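Local coordinates for protein uncharacterized esterase YxiM (Bacillus subtilis, PDB 2O14) that is an uncharacterised member of the GDSL lipolytic family that probably hydrolyses ester bonds, with a galactose-binding-like domain joined to its SGNH-type hydrolase domain, at residues 162-175 and 199-211. Numbering follows the deposited sequence.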
loop_
_atom_site.group_PDB
_atom_site.type_symbol
_atom_site.label_atom_id
_atom_site.label_comp_id
_atom_site.label_asym_id
_atom_site.label_seq_id
_atom_site.Cartn_x
_atom_site.Cartn_y
_atom_site.Cartn_z
ATOM N N ASN A 162 12.713 9.956 0.556
ATOM C CA ASN A 162 12.150 11.286 0.358
ATOM C C ASN A 162 10.976 11.418 1.325
ATOM O O ASN A 162 10.524 10.423 1.898
ATOM C CB ASN A 162 11.644 11.464 -1.077
ATOM C CG ASN A 162 12.768 11.656 -2.077
ATOM O OD1 ASN A 162 13.653 12.488 -1.878
ATOM N ND2 ASN A 162 12.733 10.894 -3.165
ATOM N N ARG A 163 10.485 12.637 1.512
ATOM C CA ARG A 163 9.355 12.859 2.406
ATOM C C ARG A 163 8.204 11.988 1.905
ATOM O O ARG A 163 7.900 11.979 0.710
ATOM C CB ARG A 163 8.964 14.328 2.390
ATOM C CG ARG A 163 8.161 14.753 3.590
ATOM C CD ARG A 163 7.992 16.253 3.596
ATOM N NE ARG A 163 7.263 16.710 4.769
ATOM C CZ ARG A 163 6.969 17.983 5.001
ATOM N NH1 ARG A 163 7.350 18.915 4.135
ATOM N NH2 ARG A 163 6.288 18.322 6.087
ATOM N N THR A 164 7.559 11.258 2.809
ATOM C CA THR A 164 6.493 10.360 2.388
ATOM C C THR A 164 5.285 10.288 3.306
ATOM O O THR A 164 5.392 10.471 4.514
ATOM C CB THR A 164 7.028 8.918 2.260
ATOM O OG1 THR A 164 8.240 8.918 1.493
ATOM C CG2 THR A 164 5.993 8.022 1.585
ATOM N N ILE A 165 4.134 10.005 2.704
ATOM C CA ILE A 165 2.891 9.826 3.439
ATOM C C ILE A 165 2.661 8.314 3.423
ATOM O O ILE A 165 2.405 7.742 2.361
ATOM C CB ILE A 165 1.683 10.466 2.728
ATOM C CG1 ILE A 165 1.896 11.969 2.545
ATOM C CG2 ILE A 165 0.412 10.206 3.543
ATOM C CD1 ILE A 165 1.945 12.726 3.837
ATOM N N TYR A 166 2.769 7.665 4.579
ATOM C CA TYR A 166 2.542 6.221 4.650
ATOM C C TYR A 166 1.084 6.015 5.035
ATOM O O TYR A 166 0.639 6.491 6.083
ATOM C CB TYR A 166 3.462 5.589 5.695
ATOM C CG TYR A 166 4.923 5.653 5.319
ATOM C CD1 TYR A 166 5.500 4.671 4.516
ATOM C CD2 TYR A 166 5.719 6.720 5.730
ATOM C CE1 TYR A 166 6.837 4.749 4.132
ATOM C CE2 TYR A 166 7.053 6.809 5.349
ATOM C CZ TYR A 166 7.606 5.823 4.551
ATOM O OH TYR A 166 8.922 5.920 4.170
ATOM N N VAL A 167 0.338 5.310 4.190
ATOM C CA VAL A 167 -1.077 5.087 4.455
ATOM C C VAL A 167 -1.425 3.691 4.960
ATOM O O VAL A 167 -1.012 2.682 4.383
ATOM C CB VAL A 167 -1.927 5.358 3.191
ATOM C CG1 VAL A 167 -3.409 5.340 3.543
ATOM C CG2 VAL A 167 -1.544 6.694 2.577
ATOM N N GLY A 168 -2.194 3.648 6.045
ATOM C CA GLY A 168 -2.642 2.386 6.601
ATOM C C GLY A 168 -4.157 2.349 6.476
ATOM O O GLY A 168 -4.811 3.388 6.598
ATOM N N GLY A 169 -4.729 1.179 6.217
ATOM C CA GLY A 169 -6.176 1.108 6.093
ATOM C C GLY A 169 -6.697 -0.234 5.623
ATOM O O GLY A 169 -5.965 -1.227 5.618
ATOM N N ASP A 170 -7.969 -0.255 5.228
ATOM C CA ASP A 170 -8.622 -1.470 4.752
ATOM C C ASP A 170 -9.051 -1.368 3.284
ATOM O O ASP A 170 -8.424 -0.663 2.490
ATOM C CB ASP A 170 -9.849 -1.784 5.617
ATOM C CG ASP A 170 -10.803 -0.602 5.732
ATOM O OD1 ASP A 170 -10.963 0.131 4.734
ATOM O OD2 ASP A 170 -11.402 -0.415 6.815
ATOM N N SER A 171 -10.129 -2.071 2.939
ATOM C CA SER A 171 -10.667 -2.091 1.579
ATOM C C SER A 171 -11.120 -0.728 1.040
ATOM O O SER A 171 -11.129 -0.511 -0.178
ATOM C CB SER A 171 -11.851 -3.060 1.503
ATOM O OG SER A 171 -11.463 -4.382 1.835
ATOM N N THR A 172 -11.512 0.182 1.926
ATOM C CA THR A 172 -11.959 1.498 1.475
ATOM C C THR A 172 -10.785 2.468 1.333
ATOM O O THR A 172 -10.967 3.604 0.891
ATOM C CB THR A 172 -13.000 2.115 2.444
ATOM O OG1 THR A 172 -12.383 2.407 3.705
ATOM C CG2 THR A 172 -14.152 1.149 2.673
ATOM N N VAL A 173 -9.586 2.003 1.688
ATOM C CA VAL A 173 -8.372 2.822 1.634
ATOM C C VAL A 173 -7.284 2.304 0.686
ATOM O O VAL A 173 -6.580 3.089 0.045
ATOM C CB VAL A 173 -7.731 2.936 3.044
ATOM C CG1 VAL A 173 -6.488 3.810 2.990
ATOM C CG2 VAL A 173 -8.742 3.495 4.036
ATOM N N CYS A 174 -7.159 0.984 0.599
ATOM C CA CYS A 174 -6.126 0.335 -0.212
ATOM C C CYS A 174 -6.129 0.591 -1.711
ATOM O O CYS A 174 -7.041 1.215 -2.261
ATOM C CB CYS A 174 -6.164 -1.179 0.019
ATOM S SG CYS A 174 -7.590 -1.999 -0.718
ATOM N N ASN A 175 -5.079 0.097 -2.362
ATOM C CA ASN A 175 -4.920 0.232 -3.802
ATOM C C ASN A 175 -5.570 -0.926 -4.548
ATOM O O ASN A 175 -5.530 -2.073 -4.099
ATOM C CB ASN A 175 -3.439 0.251 -4.191
ATOM C CG ASN A 175 -2.731 1.514 -3.766
ATOM O OD1 ASN A 175 -3.316 2.597 -3.767
ATOM N ND2 ASN A 175 -1.446 1.390 -3.426
ATOM N N THR A 199 6.474 17.242 -3.003
ATOM C CA THR A 199 6.529 17.436 -1.562
ATOM C C THR A 199 6.441 16.104 -0.822
ATOM O O THR A 199 7.169 15.866 0.145
ATOM C CB THR A 199 5.373 18.335 -1.068
ATOM O OG1 THR A 199 5.428 19.600 -1.737
ATOM C CG2 THR A 199 5.476 18.556 0.440
ATOM N N PHE A 200 5.546 15.237 -1.281
ATOM C CA PHE A 200 5.363 13.941 -0.644
ATOM C C PHE A 200 5.296 12.769 -1.601
ATOM O O PHE A 200 4.842 12.891 -2.736
ATOM C CB PHE A 200 4.063 13.894 0.166
ATOM C CG PHE A 200 4.019 14.832 1.326
ATOM C CD1 PHE A 200 3.255 15.993 1.264
ATOM C CD2 PHE A 200 4.690 14.530 2.505
ATOM C CE1 PHE A 200 3.154 16.841 2.362
ATOM C CE2 PHE A 200 4.597 15.372 3.612
ATOM C CZ PHE A 200 3.826 16.528 3.541
ATOM N N GLN A 201 5.757 11.626 -1.113
ATOM C CA GLN A 201 5.667 10.378 -1.847
ATOM C C GLN A 201 4.484 9.758 -1.113
ATOM O O GLN A 201 4.285 10.019 0.074
ATOM C CB GLN A 201 6.904 9.499 -1.627
ATOM C CG GLN A 201 8.078 9.778 -2.552
ATOM C CD GLN A 201 7.687 9.703 -4.014
ATOM O OE1 GLN A 201 7.260 10.697 -4.602
ATOM N NE2 GLN A 201 7.816 8.517 -4.607
ATOM N N VAL A 202 3.688 8.959 -1.803
ATOM C CA VAL A 202 2.562 8.318 -1.149
ATOM C C VAL A 202 2.730 6.807 -1.227
ATOM O O VAL A 202 2.800 6.245 -2.315
ATOM C CB VAL A 202 1.218 8.703 -1.816
ATOM C CG1 VAL A 202 0.075 7.997 -1.114
ATOM C CG2 VAL A 202 1.017 10.209 -1.763
ATOM N N ARG A 203 2.819 6.153 -0.075
ATOM C CA ARG A 203 2.944 4.702 -0.050
ATOM C C ARG A 203 1.710 4.148 0.658
ATOM O O ARG A 203 1.623 4.159 1.884
ATOM C CB ARG A 203 4.226 4.277 0.677
ATOM C CG ARG A 203 5.516 4.702 -0.027
ATOM C CD ARG A 203 6.744 4.282 0.778
ATOM N NE ARG A 203 6.911 2.831 0.806
ATOM C CZ ARG A 203 7.639 2.140 -0.065
ATOM N NH1 ARG A 203 8.284 2.767 -1.038
ATOM N NH2 ARG A 203 7.708 0.819 0.029
ATOM N N ASN A 204 0.754 3.677 -0.136
ATOM C CA ASN A 204 -0.498 3.133 0.376
ATOM C C ASN A 204 -0.328 1.672 0.774
ATOM O O ASN A 204 -0.431 0.773 -0.065
ATOM C CB ASN A 204 -1.585 3.257 -0.693
ATOM C CG ASN A 204 -2.963 2.953 -0.158
ATOM O OD1 ASN A 204 -3.112 2.536 0.983
ATOM N ND2 ASN A 204 -3.981 3.164 -0.983
HETATM N N MSE A 205 -0.094 1.445 2.064
HETATM C CA MSE A 205 0.123 0.098 2.597
HETATM C C MSE A 205 -1.137 -0.585 3.119
HETATM O O MSE A 205 -1.064 -1.665 3.698
HETATM C CB MSE A 205 1.169 0.142 3.718
HETATM C CG MSE A 205 2.469 0.838 3.338
HETATM SE SE MSE A 205 3.262 0.162 1.677
HETATM C CE MSE A 205 4.098 -1.455 2.372
ATOM N N ALA A 206 -2.289 0.042 2.914
ATOM C CA ALA A 206 -3.557 -0.515 3.373
ATOM C C ALA A 206 -3.836 -1.824 2.645
ATOM O O ALA A 206 -3.292 -2.068 1.566
ATOM C CB ALA A 206 -4.683 0.481 3.114
ATOM N N SER A 207 -4.675 -2.669 3.237
ATOM C CA SER A 207 -5.023 -3.949 2.623
ATOM C C SER A 207 -6.486 -4.297 2.880
ATOM O O SER A 207 -7.042 -3.951 3.924
ATOM C CB SER A 207 -4.123 -5.062 3.167
ATOM O OG SER A 207 -4.308 -5.239 4.557
ATOM N N GLY A 208 -7.102 -4.989 1.929
ATOM C CA GLY A 208 -8.500 -5.355 2.072
ATOM C C GLY A 208 -8.833 -6.221 3.273
ATOM O O GLY A 208 -8.149 -7.206 3.550
ATOM N N GLY A 209 -9.891 -5.844 3.990
ATOM C CA GLY A 209 -10.329 -6.602 5.152
ATOM C C GLY A 209 -9.448 -6.533 6.388
ATOM O O GLY A 209 -9.639 -7.311 7.322
ATOM N N GLN A 210 -8.506 -5.595 6.419
ATOM C CA GLN A 210 -7.599 -5.482 7.559
ATOM C C GLN A 210 -8.185 -4.772 8.778
ATOM O O GLN A 210 -9.057 -3.904 8.664
ATOM C CB GLN A 210 -6.303 -4.781 7.137
ATOM C CG GLN A 210 -5.188 -4.877 8.180
ATOM C CD GLN A 210 -4.824 -6.314 8.506
ATOM O OE1 GLN A 210 -3.809 -6.847 8.034
ATOM N NE2 GLN A 210 -5.666 -6.962 9.298
ATOM N N ILE A 211 -7.693 -5.173 9.945
ATOM C CA ILE A 211 -8.100 -4.612 11.230
ATOM C C ILE A 211 -6.821 -4.089 11.887
ATOM O O ILE A 211 -5.724 -4.320 11.377
ATOM C CB ILE A 211 -8.730 -5.700 12.137
ATOM C CG1 ILE A 211 -7.744 -6.855 12.319
ATOM C CG2 ILE A 211 -10.035 -6.225 11.513
ATOM C CD1 ILE A 211 -8.239 -7.946 13.265
HETATM O O HOH W 1 9.054 13.531 -1.529
HETATM O O HOH W 2 -11.142 -1.640 9.060
HETATM O O HOH W 3 -12.072 -4.159 4.340
HETATM O O HOH W 4 -2.709 -0.644 -0.661
HETATM O O HOH W 5 0.868 3.061 -3.054
#
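Ile165 lays its CD1 methyl over one face of the Phe200 ring, 3.8 Å from the centroid, at the apolar centre of this parallel strand pair. On the same side of the sheet Val167 CG2 faces Val202 CG1, and Ala206 CB packs against Val173 CG1 and Cys174 CB. Ala206 CB also lies 3.2 Å from Gly169 N, and a side chain on that glycine would run into Val173 and press on Ala206. Arg163 crosses Phe200, whose CZ sits over one face of the guanidinium, the planes 55° apart, while NE bonds to Gly231 O. Strand 164-169 and edge strand 201-204, with helix 187-190 between them, belong to a beta-alpha-beta unit. Their backbone ladder includes a nearly straight bond from Val167 N to Arg203 O (2.9 Å, 176°).

At the C-terminal end of strand 201-204, Asn204 reaches across to the loop of Val173 and Asn175, with CG anti to the backbone N (chi1 -169°). Its ND2 gives one proton to Val173 O at 2.8 Å, within the amide plane, and also donates to Asn175 OD1 (2.9 Å) from above that carbonyl's plane; its own OD1 closes an Asx turn with Ala206 N. A leucine here would probably leave Val173 O and Asn175 OD1 without their shared donor and the loop freer to shift. That loop carries Ser171, the probable nucleophile, whose OG lies near His342 and meets a water that accepts from Gly209 N. One buried amide thus ties strand to nucleophile loop, and the Gly209 N-H is consistent with the oxyanion-hole glycine of SGNH hydrolases.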